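Long-range contacts in ABC transporter substrate-binding protein (Rhizobium radiobacter, PDB 6TFX), which binds mannopinic acid as the periplasmic solute-binding component of an ABC transporter that imports mannityl-opines into the bacterium: residues A248-K259 against D377-A387; T331-L342 against T359-W370. One frame throughout, in Å; residues are numbered along the deposited sequence.

Interaction 1. Residues A248-K259 against D377-A387. With N72 ((2~{R})-2-[[(3~{R},4~{R},5~{S})-3,4,5,6-tetrakis(oxidanyl)-2-oxidanylidene-hexyl]amino]pentanedioic acid), chain C; EDO (1,2-ethanediol), chain D.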
loop_
_atom_site.group_PDB
_atom_site.type_symbol
_atom_site.label_atom_id
_atom_site.label_comp_id
_atom_site.label_asym_id
_atom_site.label_seq_id
_atom_site.Cartn_x
_atom_site.Cartn_y
_atom_site.Cartn_z
ATOM N N ALA A 248 -0.336 -7.767 -5.928
ATOM C CA ALA A 248 0.527 -8.509 -5.021
ATOM C C ALA A 248 1.487 -7.518 -4.361
ATOM O O ALA A 248 2.035 -6.620 -5.019
ATOM C CB ALA A 248 1.299 -9.551 -5.794
ATOM N N GLU A 249 1.663 -7.654 -3.038
ATOM C CA GLU A 249 2.572 -6.756 -2.324
ATOM C C GLU A 249 3.938 -7.430 -2.226
ATOM O O GLU A 249 4.013 -8.587 -1.797
ATOM C CB GLU A 249 2.027 -6.498 -0.905
ATOM C CG GLU A 249 0.702 -5.761 -0.924
ATOM C CD GLU A 249 0.220 -5.498 0.487
ATOM O OE1 GLU A 249 -0.352 -6.424 1.104
ATOM O OE2 GLU A 249 0.432 -4.371 0.984
ATOM N N LEU A 250 5.000 -6.739 -2.659
ATOM C CA LEU A 250 6.344 -7.328 -2.609
ATOM C C LEU A 250 6.993 -7.046 -1.277
ATOM O O LEU A 250 7.062 -5.876 -0.862
ATOM C CB LEU A 250 7.235 -6.736 -3.722
ATOM C CG LEU A 250 8.727 -7.112 -3.748
ATOM C CD1 LEU A 250 8.947 -8.611 -3.876
ATOM C CD2 LEU A 250 9.439 -6.380 -4.858
ATOM N N ASN A 251 7.548 -8.112 -0.660
ATOM C CA ASN A 251 8.269 -8.023 0.601
ATOM C C ASN A 251 9.752 -7.992 0.292
ATOM O O ASN A 251 10.222 -8.821 -0.497
ATOM C CB ASN A 251 7.979 -9.268 1.449
ATOM C CG ASN A 251 6.495 -9.493 1.605
ATOM O OD1 ASN A 251 5.921 -10.470 1.068
ATOM N ND2 ASN A 251 5.846 -8.573 2.288
ATOM N N LEU A 252 10.478 -7.051 0.887
ATOM C CA LEU A 252 11.927 -6.988 0.695
ATOM C C LEU A 252 12.577 -6.764 2.035
ATOM O O LEU A 252 11.946 -6.155 2.916
ATOM C CB LEU A 252 12.323 -5.784 -0.160
ATOM C CG LEU A 252 11.878 -5.820 -1.624
ATOM C CD1 LEU A 252 10.863 -4.703 -1.906
ATOM C CD2 LEU A 252 13.079 -5.663 -2.534
ATOM N N LEU A 253 13.858 -7.148 2.156
ATOM C CA LEU A 253 14.690 -6.758 3.304
ATOM C C LEU A 253 15.452 -5.544 2.790
ATOM O O LEU A 253 16.331 -5.691 1.920
ATOM C CB LEU A 253 15.714 -7.870 3.638
ATOM C CG LEU A 253 15.123 -9.135 4.202
ATOM C CD1 LEU A 253 16.166 -10.266 4.177
ATOM C CD2 LEU A 253 14.644 -8.888 5.636
ATOM N N HIS A 254 15.099 -4.330 3.288
ATOM C CA HIS A 254 15.790 -3.093 2.918
ATOM C C HIS A 254 16.916 -2.951 3.923
ATOM O O HIS A 254 16.646 -2.873 5.122
ATOM C CB HIS A 254 14.858 -1.890 3.046
ATOM C CG HIS A 254 13.727 -1.966 2.076
ATOM N ND1 HIS A 254 13.843 -1.448 0.792
ATOM C CD2 HIS A 254 12.500 -2.516 2.227
ATOM C CE1 HIS A 254 12.688 -1.710 0.191
ATOM N NE2 HIS A 254 11.838 -2.342 1.006
ATOM N N ILE A 255 18.159 -2.938 3.448
ATOM C CA ILE A 255 19.323 -2.904 4.365
ATOM C C ILE A 255 19.869 -1.486 4.412
ATOM O O ILE A 255 20.212 -0.951 3.355
ATOM C CB ILE A 255 20.435 -3.882 3.869
ATOM C CG1 ILE A 255 19.919 -5.357 3.784
ATOM C CG2 ILE A 255 21.696 -3.773 4.758
ATOM C CD1 ILE A 255 20.930 -6.242 2.889
ATOM N N ASN A 256 20.056 -0.928 5.617
ATOM C CA ASN A 256 20.627 0.415 5.706
ATOM C C ASN A 256 22.111 0.271 5.388
ATOM O O ASN A 256 22.895 -0.174 6.238
ATOM C CB ASN A 256 20.395 1.051 7.084
ATOM C CG ASN A 256 20.885 2.466 7.140
ATOM O OD1 ASN A 256 21.782 2.865 6.397
ATOM N ND2 ASN A 256 20.322 3.250 8.032
ATOM N N ILE A 257 22.485 0.669 4.151
ATOM C CA ILE A 257 23.865 0.513 3.656
ATOM C C ILE A 257 24.872 1.451 4.323
ATOM O O ILE A 257 26.069 1.329 4.051
ATOM C CB ILE A 257 23.907 0.649 2.121
ATOM C CG1 ILE A 257 23.567 2.096 1.694
ATOM C CG2 ILE A 257 22.955 -0.416 1.466
ATOM C CD1 ILE A 257 23.779 2.388 0.199
ATOM N N THR A 258 24.417 2.390 5.181
ATOM C CA THR A 258 25.365 3.316 5.808
ATOM C C THR A 258 25.783 2.836 7.195
ATOM O O THR A 258 26.644 3.465 7.804
ATOM C CB THR A 258 24.742 4.729 5.918
ATOM O OG1 THR A 258 23.694 4.708 6.877
ATOM C CG2 THR A 258 24.219 5.255 4.584
ATOM N N LYS A 259 25.125 1.785 7.730
ATOM C CA LYS A 259 25.405 1.361 9.104
ATOM C C LYS A 259 26.224 0.073 9.160
ATOM O O LYS A 259 25.755 -0.982 8.717
ATOM C CB LYS A 259 24.091 1.148 9.901
ATOM C CG LYS A 259 23.291 2.417 10.168
ATOM C CD LYS A 259 22.000 2.110 10.948
ATOM C CE LYS A 259 21.270 3.382 11.309
ATOM N NZ LYS A 259 19.968 3.108 11.990
ATOM N N ASP A 377 14.473 5.722 11.431
ATOM C CA ASP A 377 15.747 5.054 11.119
ATOM C C ASP A 377 16.215 4.201 12.298
ATOM O O ASP A 377 17.422 4.084 12.556
ATOM C CB ASP A 377 16.820 6.108 10.770
ATOM C CG ASP A 377 17.482 5.952 9.437
ATOM O OD1 ASP A 377 17.276 4.890 8.788
ATOM O OD2 ASP A 377 18.233 6.879 9.041
ATOM N N LEU A 378 15.256 3.594 13.001
ATOM C CA LEU A 378 15.598 2.839 14.207
ATOM C C LEU A 378 15.943 1.379 13.966
ATOM O O LEU A 378 16.373 0.717 14.915
ATOM C CB LEU A 378 14.495 2.969 15.270
ATOM C CG LEU A 378 14.300 4.387 15.837
ATOM C CD1 LEU A 378 13.090 4.470 16.732
ATOM C CD2 LEU A 378 15.534 4.874 16.608
ATOM N N SER A 379 15.767 0.871 12.729
ATOM C CA SER A 379 16.106 -0.538 12.472
ATOM C C SER A 379 17.214 -0.629 11.397
ATOM O O SER A 379 17.099 0.056 10.362
ATOM C CB SER A 379 14.878 -1.321 12.005
ATOM O OG SER A 379 15.128 -2.723 12.026
ATOM N N PRO A 380 18.231 -1.502 11.579
ATOM C CA PRO A 380 19.314 -1.608 10.567
ATOM C C PRO A 380 18.872 -2.285 9.276
ATOM O O PRO A 380 19.529 -2.151 8.235
ATOM C CB PRO A 380 20.374 -2.458 11.268
ATOM C CG PRO A 380 19.612 -3.274 12.264
ATOM C CD PRO A 380 18.519 -2.350 12.759
ATOM N N ILE A 381 17.820 -3.106 9.370
ATOM C CA ILE A 381 17.228 -3.792 8.231
ATOM C C ILE A 381 15.737 -3.664 8.451
ATOM O O ILE A 381 15.285 -3.773 9.577
ATOM C CB ILE A 381 17.639 -5.283 8.164
ATOM C CG1 ILE A 381 19.177 -5.429 8.060
ATOM C CG2 ILE A 381 16.952 -5.970 6.940
ATOM C CD1 ILE A 381 19.657 -6.968 8.298
ATOM N N VAL A 382 14.980 -3.448 7.381
ATOM C CA VAL A 382 13.529 -3.292 7.471
ATOM C C VAL A 382 12.864 -4.277 6.530
ATOM O O VAL A 382 13.110 -4.218 5.323
ATOM C CB VAL A 382 13.123 -1.820 7.114
ATOM C CG1 VAL A 382 11.599 -1.674 7.049
ATOM C CG2 VAL A 382 13.721 -0.807 8.110
ATOM N N LEU A 383 12.026 -5.171 7.065
ATOM C CA LEU A 383 11.266 -6.110 6.231
ATOM C C LEU A 383 9.927 -5.370 5.969
ATOM O O LEU A 383 9.086 -5.262 6.883
ATOM C CB LEU A 383 11.044 -7.442 6.989
ATOM C CG LEU A 383 10.080 -8.413 6.289
ATOM C CD1 LEU A 383 10.621 -8.830 4.936
ATOM C CD2 LEU A 383 9.798 -9.616 7.181
ATOM N N TYR A 384 9.741 -4.875 4.744
ATOM C CA TYR A 384 8.573 -4.065 4.396
ATOM C C TYR A 384 7.894 -4.751 3.201
ATOM O O TYR A 384 8.575 -5.235 2.286
ATOM C CB TYR A 384 9.058 -2.675 3.953
ATOM C CG TYR A 384 8.010 -1.588 4.054
ATOM C CD1 TYR A 384 7.802 -0.899 5.254
ATOM C CD2 TYR A 384 7.223 -1.244 2.952
ATOM C CE1 TYR A 384 6.850 0.115 5.346
ATOM C CE2 TYR A 384 6.254 -0.245 3.038
ATOM C CZ TYR A 384 6.046 0.406 4.251
ATOM O OH TYR A 384 5.153 1.442 4.355
ATOM N N GLY A 385 6.567 -4.746 3.191
ATOM C CA GLY A 385 5.830 -5.359 2.087
ATOM C C GLY A 385 4.807 -4.382 1.555
ATOM O O GLY A 385 3.962 -3.899 2.317
ATOM N N ALA A 386 4.867 -4.072 0.258
ATOM C CA ALA A 386 3.918 -3.092 -0.293
ATOM C C ALA A 386 3.862 -3.196 -1.800
ATOM O O ALA A 386 4.762 -3.765 -2.427
ATOM C CB ALA A 386 4.373 -1.678 0.058
ATOM N N ALA A 387 2.810 -2.594 -2.364
ATOM C CA ALA A 387 2.672 -2.405 -3.806
ATOM C C ALA A 387 2.379 -0.922 -4.038
ATOM O O ALA A 387 1.885 -0.235 -3.130
ATOM C CB ALA A 387 1.546 -3.259 -4.394
HETATM O OAB N72 C . 3.499 -11.931 4.572
HETATM C CAF N72 C . 3.785 -10.592 4.122
HETATM C CAG N72 C . 2.934 -9.436 4.747
HETATM O OAC N72 C . 1.787 -9.883 5.395
HETATM C CAH N72 C . 2.841 -8.242 3.795
HETATM O OAM N72 C . 3.175 -8.344 2.463
HETATM C CAI N72 C . 1.735 -7.257 3.468
HETATM O OAD N72 C . 0.470 -7.868 3.595
HETATM C CAJ N72 C . 1.950 -5.917 4.128
HETATM O OAE N72 C . 3.124 -5.589 4.436
HETATM C CAK N72 C . 0.734 -5.009 4.468
HETATM N N N72 C . 0.719 -3.827 3.639
HETATM C CA N72 C . 0.888 -2.530 4.175
HETATM C C N72 C . 1.385 -2.393 5.587
HETATM O O N72 C . 2.569 -2.270 6.099
HETATM C CB N72 C . 1.562 -1.627 3.138
HETATM C CG N72 C . 2.327 -0.387 3.601
HETATM C CD N72 C . 2.349 0.736 2.562
HETATM O OE1 N72 C . 1.398 0.899 1.731
HETATM O OE2 N72 C . 3.327 1.517 2.552
HETATM O OXT N72 C . 0.324 -2.359 6.237
HETATM C C1 EDO D . 25.776 6.268 10.022
HETATM O O1 EDO D . 26.712 5.213 10.155
HETATM C C2 EDO D . 24.536 5.958 10.883
HETATM O O2 EDO D . 23.721 7.105 11.005
HETATM O O HOH W 1 0.556 -2.271 -0.690
HETATM O O HOH W 2 8.977 -3.132 0.365
HETATM O O HOH W 3 22.292 -1.714 8.560
HETATM O O HOH W 4 18.324 2.485 9.777
HETATM O O HOH W 5 21.006 5.991 8.763
#

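Interaction 2. Residues T331-L342 against T359-W370. With N72 ((2~{R})-2-[[(3~{R},4~{R},5~{S})-3,4,5,6-tetrakis(oxidanyl)-2-oxidanylidene-hexyl]amino]pentanedioic acid), chain C.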
loop_
_atom_site.group_PDB
_atom_site.type_symbol
_atom_site.label_atom_id
_atom_site.label_comp_id
_atom_site.label_asym_id
_atom_site.label_seq_id
_atom_site.Cartn_x
_atom_site.Cartn_y
_atom_site.Cartn_z
ATOM N N THR A 331 25.596 -11.013 14.115
ATOM C CA THR A 331 24.339 -10.959 14.854
ATOM C C THR A 331 23.729 -9.599 14.569
ATOM O O THR A 331 24.459 -8.605 14.468
ATOM C CB THR A 331 24.566 -11.174 16.353
ATOM O OG1 THR A 331 25.378 -10.100 16.871
ATOM C CG2 THR A 331 25.256 -12.523 16.626
ATOM N N VAL A 332 22.405 -9.548 14.449
ATOM C CA VAL A 332 21.749 -8.263 14.177
ATOM C C VAL A 332 20.363 -8.280 14.809
ATOM O O VAL A 332 19.696 -9.313 14.796
ATOM C CB VAL A 332 21.716 -7.992 12.625
ATOM C CG1 VAL A 332 21.246 -9.198 11.821
ATOM C CG2 VAL A 332 20.930 -6.733 12.259
ATOM N N THR A 333 19.936 -7.144 15.351
ATOM C CA THR A 333 18.588 -6.979 15.909
ATOM C C THR A 333 17.796 -6.128 14.911
ATOM O O THR A 333 18.237 -5.045 14.533
ATOM C CB THR A 333 18.627 -6.317 17.283
ATOM O OG1 THR A 333 19.218 -7.210 18.241
ATOM C CG2 THR A 333 17.239 -5.880 17.770
ATOM N N MET A 334 16.624 -6.615 14.520
ATOM C CA MET A 334 15.719 -5.904 13.630
ATOM C C MET A 334 14.442 -5.612 14.391
ATOM O O MET A 334 13.953 -6.468 15.123
ATOM C CB MET A 334 15.311 -6.818 12.486
ATOM C CG MET A 334 16.230 -6.786 11.336
ATOM S SD MET A 334 15.646 -8.084 10.232
ATOM C CE MET A 334 14.158 -7.356 9.602
ATOM N N VAL A 335 13.876 -4.432 14.184
ATOM C CA VAL A 335 12.584 -4.087 14.743
ATOM C C VAL A 335 11.596 -4.701 13.735
ATOM O O VAL A 335 11.655 -4.401 12.534
ATOM C CB VAL A 335 12.403 -2.555 14.881
ATOM C CG1 VAL A 335 11.100 -2.249 15.598
ATOM C CG2 VAL A 335 13.581 -1.924 15.630
ATOM N N ALA A 336 10.731 -5.588 14.220
ATOM C CA ALA A 336 9.849 -6.361 13.353
ATOM C C ALA A 336 8.381 -6.139 13.652
ATOM O O ALA A 336 7.972 -6.192 14.810
ATOM C CB ALA A 336 10.188 -7.844 13.473
ATOM N N SER A 337 7.574 -5.934 12.613
ATOM C CA SER A 337 6.139 -5.758 12.827
ATOM C C SER A 337 5.452 -7.025 13.383
ATOM O O SER A 337 5.789 -8.148 12.987
ATOM C CB SER A 337 5.458 -5.398 11.512
ATOM O OG SER A 337 4.050 -5.420 11.674
ATOM N N GLN A 338 4.433 -6.805 14.242
ATOM C CA GLN A 338 3.573 -7.851 14.791
ATOM C C GLN A 338 2.347 -8.121 13.892
ATOM O O GLN A 338 1.486 -8.931 14.268
ATOM C CB GLN A 338 3.164 -7.567 16.239
ATOM C CG GLN A 338 4.311 -7.848 17.200
ATOM C CD GLN A 338 3.923 -7.572 18.621
ATOM O OE1 GLN A 338 3.486 -6.475 18.955
ATOM N NE2 GLN A 338 4.068 -8.568 19.487
ATOM N N LEU A 339 2.275 -7.488 12.692
ATOM C CA LEU A 339 1.235 -7.865 11.710
ATOM C C LEU A 339 1.533 -9.352 11.449
ATOM O O LEU A 339 2.685 -9.688 11.173
ATOM C CB LEU A 339 1.400 -7.050 10.414
ATOM C CG LEU A 339 0.411 -7.375 9.290
ATOM C CD1 LEU A 339 -1.005 -6.969 9.666
ATOM C CD2 LEU A 339 0.831 -6.668 8.002
ATOM N N PRO A 340 0.571 -10.287 11.625
ATOM C CA PRO A 340 0.951 -11.716 11.608
ATOM C C PRO A 340 1.675 -12.226 10.372
ATOM O O PRO A 340 2.575 -13.074 10.513
ATOM C CB PRO A 340 -0.368 -12.454 11.839
ATOM C CG PRO A 340 -1.215 -11.461 12.591
ATOM C CD PRO A 340 -0.842 -10.106 12.033
ATOM N N GLY A 341 1.319 -11.705 9.195
ATOM C CA GLY A 341 1.972 -12.108 7.951
ATOM C C GLY A 341 3.428 -11.669 7.884
ATOM O O GLY A 341 4.290 -12.444 7.447
ATOM N N LEU A 342 3.723 -10.440 8.367
ATOM C CA LEU A 342 5.102 -9.936 8.403
ATOM C C LEU A 342 5.886 -10.625 9.524
ATOM O O LEU A 342 7.090 -10.892 9.389
ATOM C CB LEU A 342 5.150 -8.413 8.641
ATOM C CG LEU A 342 4.861 -7.571 7.419
ATOM C CD1 LEU A 342 4.716 -6.104 7.803
ATOM C CD2 LEU A 342 5.939 -7.753 6.326
ATOM N N THR A 359 22.656 -14.467 12.861
ATOM C CA THR A 359 21.708 -14.748 13.917
ATOM C C THR A 359 20.868 -13.500 14.027
ATOM O O THR A 359 21.337 -12.466 14.509
ATOM C CB THR A 359 22.391 -15.052 15.257
ATOM O OG1 THR A 359 23.295 -16.133 15.082
ATOM C CG2 THR A 359 21.368 -15.405 16.332
ATOM N N LEU A 360 19.643 -13.584 13.539
ATOM C CA LEU A 360 18.721 -12.463 13.542
ATOM C C LEU A 360 17.897 -12.483 14.823
ATOM O O LEU A 360 17.363 -13.527 15.207
ATOM C CB LEU A 360 17.833 -12.605 12.281
ATOM C CG LEU A 360 16.873 -11.515 11.932
ATOM C CD1 LEU A 360 17.571 -10.151 11.850
ATOM C CD2 LEU A 360 16.170 -11.862 10.625
ATOM N N ASN A 361 17.888 -11.361 15.542
ATOM C CA ASN A 361 17.083 -11.185 16.747
ATOM C C ASN A 361 15.926 -10.269 16.315
ATOM O O ASN A 361 16.155 -9.196 15.750
ATOM C CB ASN A 361 17.907 -10.512 17.859
ATOM C CG ASN A 361 17.098 -10.066 19.060
ATOM O OD1 ASN A 361 17.172 -8.901 19.501
ATOM N ND2 ASN A 361 16.311 -10.966 19.616
ATOM N N LEU A 362 14.690 -10.710 16.546
ATOM C CA LEU A 362 13.523 -9.952 16.134
ATOM C C LEU A 362 12.912 -9.259 17.335
ATOM O O LEU A 362 12.562 -9.935 18.325
ATOM C CB LEU A 362 12.498 -10.890 15.479
ATOM C CG LEU A 362 13.013 -11.660 14.254
ATOM C CD1 LEU A 362 11.977 -12.651 13.775
ATOM C CD2 LEU A 362 13.385 -10.711 13.130
ATOM N N GLN A 363 12.851 -7.910 17.294
ATOM C CA GLN A 363 12.251 -7.149 18.392
ATOM C C GLN A 363 10.836 -6.796 17.924
ATOM O O GLN A 363 10.689 -5.939 17.049
ATOM C CB GLN A 363 13.101 -5.911 18.770
ATOM C CG GLN A 363 12.434 -4.974 19.813
ATOM C CD GLN A 363 12.128 -5.600 21.164
ATOM O OE1 GLN A 363 12.888 -6.410 21.689
ATOM N NE2 GLN A 363 11.003 -5.223 21.776
ATOM N N PRO A 364 9.800 -7.516 18.425
ATOM C CA PRO A 364 8.425 -7.312 17.924
ATOM C C PRO A 364 7.792 -6.011 18.379
ATOM O O PRO A 364 7.915 -5.610 19.545
ATOM C CB PRO A 364 7.647 -8.527 18.464
ATOM C CG PRO A 364 8.677 -9.458 19.025
ATOM C CD PRO A 364 9.827 -8.585 19.447
ATOM N N VAL A 365 7.143 -5.327 17.440
ATOM C CA VAL A 365 6.474 -4.063 17.737
ATOM C C VAL A 365 5.109 -4.050 17.017
ATOM O O VAL A 365 5.030 -4.489 15.851
ATOM C CB VAL A 365 7.371 -2.846 17.322
ATOM C CG1 VAL A 365 6.623 -1.531 17.468
ATOM C CG2 VAL A 365 8.654 -2.781 18.155
ATOM N N GLU A 366 4.038 -3.533 17.686
ATOM C CA GLU A 366 2.724 -3.402 17.073
ATOM C C GLU A 366 2.900 -2.694 15.716
ATOM O O GLU A 366 3.704 -1.744 15.606
ATOM C CB GLU A 366 1.760 -2.619 17.979
ATOM C CG GLU A 366 0.360 -2.480 17.403
ATOM C CD GLU A 366 0.185 -1.271 16.501
ATOM O OE1 GLU A 366 0.803 -0.221 16.792
ATOM O OE2 GLU A 366 -0.573 -1.372 15.506
ATOM N N HIS A 367 2.164 -3.163 14.707
ATOM C CA HIS A 367 2.347 -2.727 13.311
ATOM C C HIS A 367 2.409 -1.198 13.107
ATOM O O HIS A 367 3.343 -0.708 12.450
ATOM C CB HIS A 367 1.253 -3.356 12.432
ATOM C CG HIS A 367 1.437 -3.177 10.953
ATOM N ND1 HIS A 367 2.566 -3.658 10.302
ATOM C CD2 HIS A 367 0.595 -2.646 10.028
ATOM C CE1 HIS A 367 2.387 -3.393 9.016
ATOM N NE2 HIS A 367 1.236 -2.746 8.805
ATOM N N ALA A 368 1.400 -0.444 13.601
ATOM C CA ALA A 368 1.407 1.008 13.365
ATOM C C ALA A 368 2.587 1.696 14.066
ATOM O O ALA A 368 3.207 2.605 13.480
ATOM C CB ALA A 368 0.095 1.617 13.813
ATOM N N ALA A 369 2.928 1.236 15.291
ATOM C CA ALA A 369 4.081 1.776 16.030
ATOM C C ALA A 369 5.378 1.454 15.278
ATOM O O ALA A 369 6.311 2.265 15.267
ATOM C CB ALA A 369 4.139 1.165 17.425
ATOM N N TRP A 370 5.457 0.227 14.696
ATOM C CA TRP A 370 6.622 -0.206 13.924
ATOM C C TRP A 370 6.792 0.731 12.700
ATOM O O TRP A 370 7.907 1.180 12.442
ATOM C CB TRP A 370 6.417 -1.652 13.486
ATOM C CG TRP A 370 7.398 -2.144 12.463
ATOM C CD1 TRP A 370 8.681 -2.569 12.677
ATOM C CD2 TRP A 370 7.153 -2.276 11.062
ATOM N NE1 TRP A 370 9.244 -2.987 11.489
ATOM C CE2 TRP A 370 8.321 -2.832 10.481
ATOM C CE3 TRP A 370 6.041 -2.011 10.242
ATOM C CZ2 TRP A 370 8.417 -3.110 9.105
ATOM C CZ3 TRP A 370 6.109 -2.338 8.898
ATOM C CH2 TRP A 370 7.300 -2.847 8.330
HETATM O OAB N72 C . 3.499 -11.931 4.572
HETATM C CAF N72 C . 3.785 -10.592 4.122
HETATM C CAG N72 C . 2.934 -9.436 4.747
HETATM O OAC N72 C . 1.787 -9.883 5.395
HETATM C CAH N72 C . 2.841 -8.242 3.795
HETATM O OAM N72 C . 3.175 -8.344 2.463
HETATM C CAI N72 C . 1.735 -7.257 3.468
HETATM O OAD N72 C . 0.470 -7.868 3.595
HETATM C CAJ N72 C . 1.950 -5.917 4.128
HETATM O OAE N72 C . 3.124 -5.589 4.436
HETATM C CAK N72 C . 0.734 -5.009 4.468
HETATM N N N72 C . 0.719 -3.827 3.639
HETATM C CA N72 C . 0.888 -2.530 4.175
HETATM C C N72 C . 1.385 -2.393 5.587
HETATM O O N72 C . 2.569 -2.270 6.099
HETATM C CB N72 C . 1.562 -1.627 3.138
HETATM C CG N72 C . 2.327 -0.387 3.601
HETATM C CD N72 C . 2.349 0.736 2.562
HETATM O OE1 N72 C . 1.398 0.899 1.731
HETATM O OE2 N72 C . 3.327 1.517 2.552
HETATM O OXT N72 C . 0.324 -2.359 6.237
#

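Interaction 1. Residues A248-K259 against D377-A387
His254 N points almost straight at Val382 O (2.8 Å, 172° at the hydrogen), one of six backbone bonds that pair strand 248-255 with strand 381-386 in antiparallel fashion; Asn256 N to Pro380 O adds a seventh just past the strands. Beside this seam the His254 ring has Val382 O at its edge, and water 2 joins its NE2 to Tyr384 O. On the sheet face that carries Leu253, Ile381 and Leu383, Leu253 CD2 packs on Ile381 CG2 at 3.9 Å and also touches Leu383 CD1; helix 340-353 lies against Leu253 and Leu383. Each end of the pairing has its own polar cluster. Beyond Ile255 the extended Lys259 chain carries NZ to Asp377 O (2.8 Å); water 4 accepts from Lys259 NZ and Asn256 ND2, within hydrogen-bonding distance of Asp377 OD1 and Ser379 O, while His417 also bonds Asp377 OD1. At the other end lies the opine pocket. Glu249, extended beyond CG (chi2 -179°), offers OE2 to the ligand N at 2.7 Å and OE1 to the ligand hydroxyl OAD at 3.0 Å; water 1 links Glu249 OE2 to Ala387 N. Tyr384 OH donates to N72 OE2 (2.6 Å), at the edge of the ring, and Arg375 bonds the same hydroxyl. The two strands thus serve different parts of one ligand: an acidic side chain meets its amine, probably stabilising positive charge there, and a phenol its distal carboxylate.

Interaction 2. Residues T331-L342 against T359-W370
Ser337 OG is gripped twice: it shares a 2.7 Å hydrogen bond with His367 ND1 and accepts from Leu339 N at 2.9 Å, closing an ST turn. This occurs where the strands of a beta-alpha-beta unit end, strand 331-337 running parallel to strand 359-365 with segment axes 37° apart, joined by alternating backbone bonds such as Gln363 N to Met334 O and Ala336 N to Gln363 O. OG reaches the imidazole because it stands anti to the backbone N (chi1 171°). Leu339 CB lies over one face of the His367 ring, its centroid 4.0 Å away, and the far nitrogen NE2 donates to OXT of the ligand's alpha-carboxylate (2.8 Å); Ser337 is therefore a second-shell residue that helps fix the rotation of a first-shell one. Ser337 CB also makes a CH-pi contact above the six-membered ring of Trp370. Backward along the strands, Met334 SD meets Leu360 CD1 on one side of the sheet, whereas Val335 CG1 presses on Val365 CG2 on the other. Glu366, at the N-cap of helix 367-374, accepts from Ala368 N through OE2 and Ala369 N through OE1. Thr333 OG1 donates to Asn361 OD1 in the amide plane, on a lone pair. Trp370 NE1 donates to Val335 O at 3.0 Å, the oxygen near the indole plane but NE1 lying 55° out of the carbonyl plane.

Overall arrangement
The centres of interactions 1 and 2 are about 11 Å apart, on the same side of the chain's centre, and both reach the bound opine. Along the sequence, strand 240-255 comes first, then the unit of strand 330-337, helix 340-353 and strand 358-365, then helix 367-374, which leads directly into strand 381-386; interaction 2 therefore falls between the two segments of interaction 1. The strand pair of interaction 1 belongs to a large mixed sheet, and interaction 2 pairs two parallel strands beside it. Direct contacts join them: Ser379 OG probably hydrogen-bonds Val335 N at 3.0 Å, and Leu383 O packs against Trp370 CZ2. Together they bring residues from distant sequence positions to one ligand.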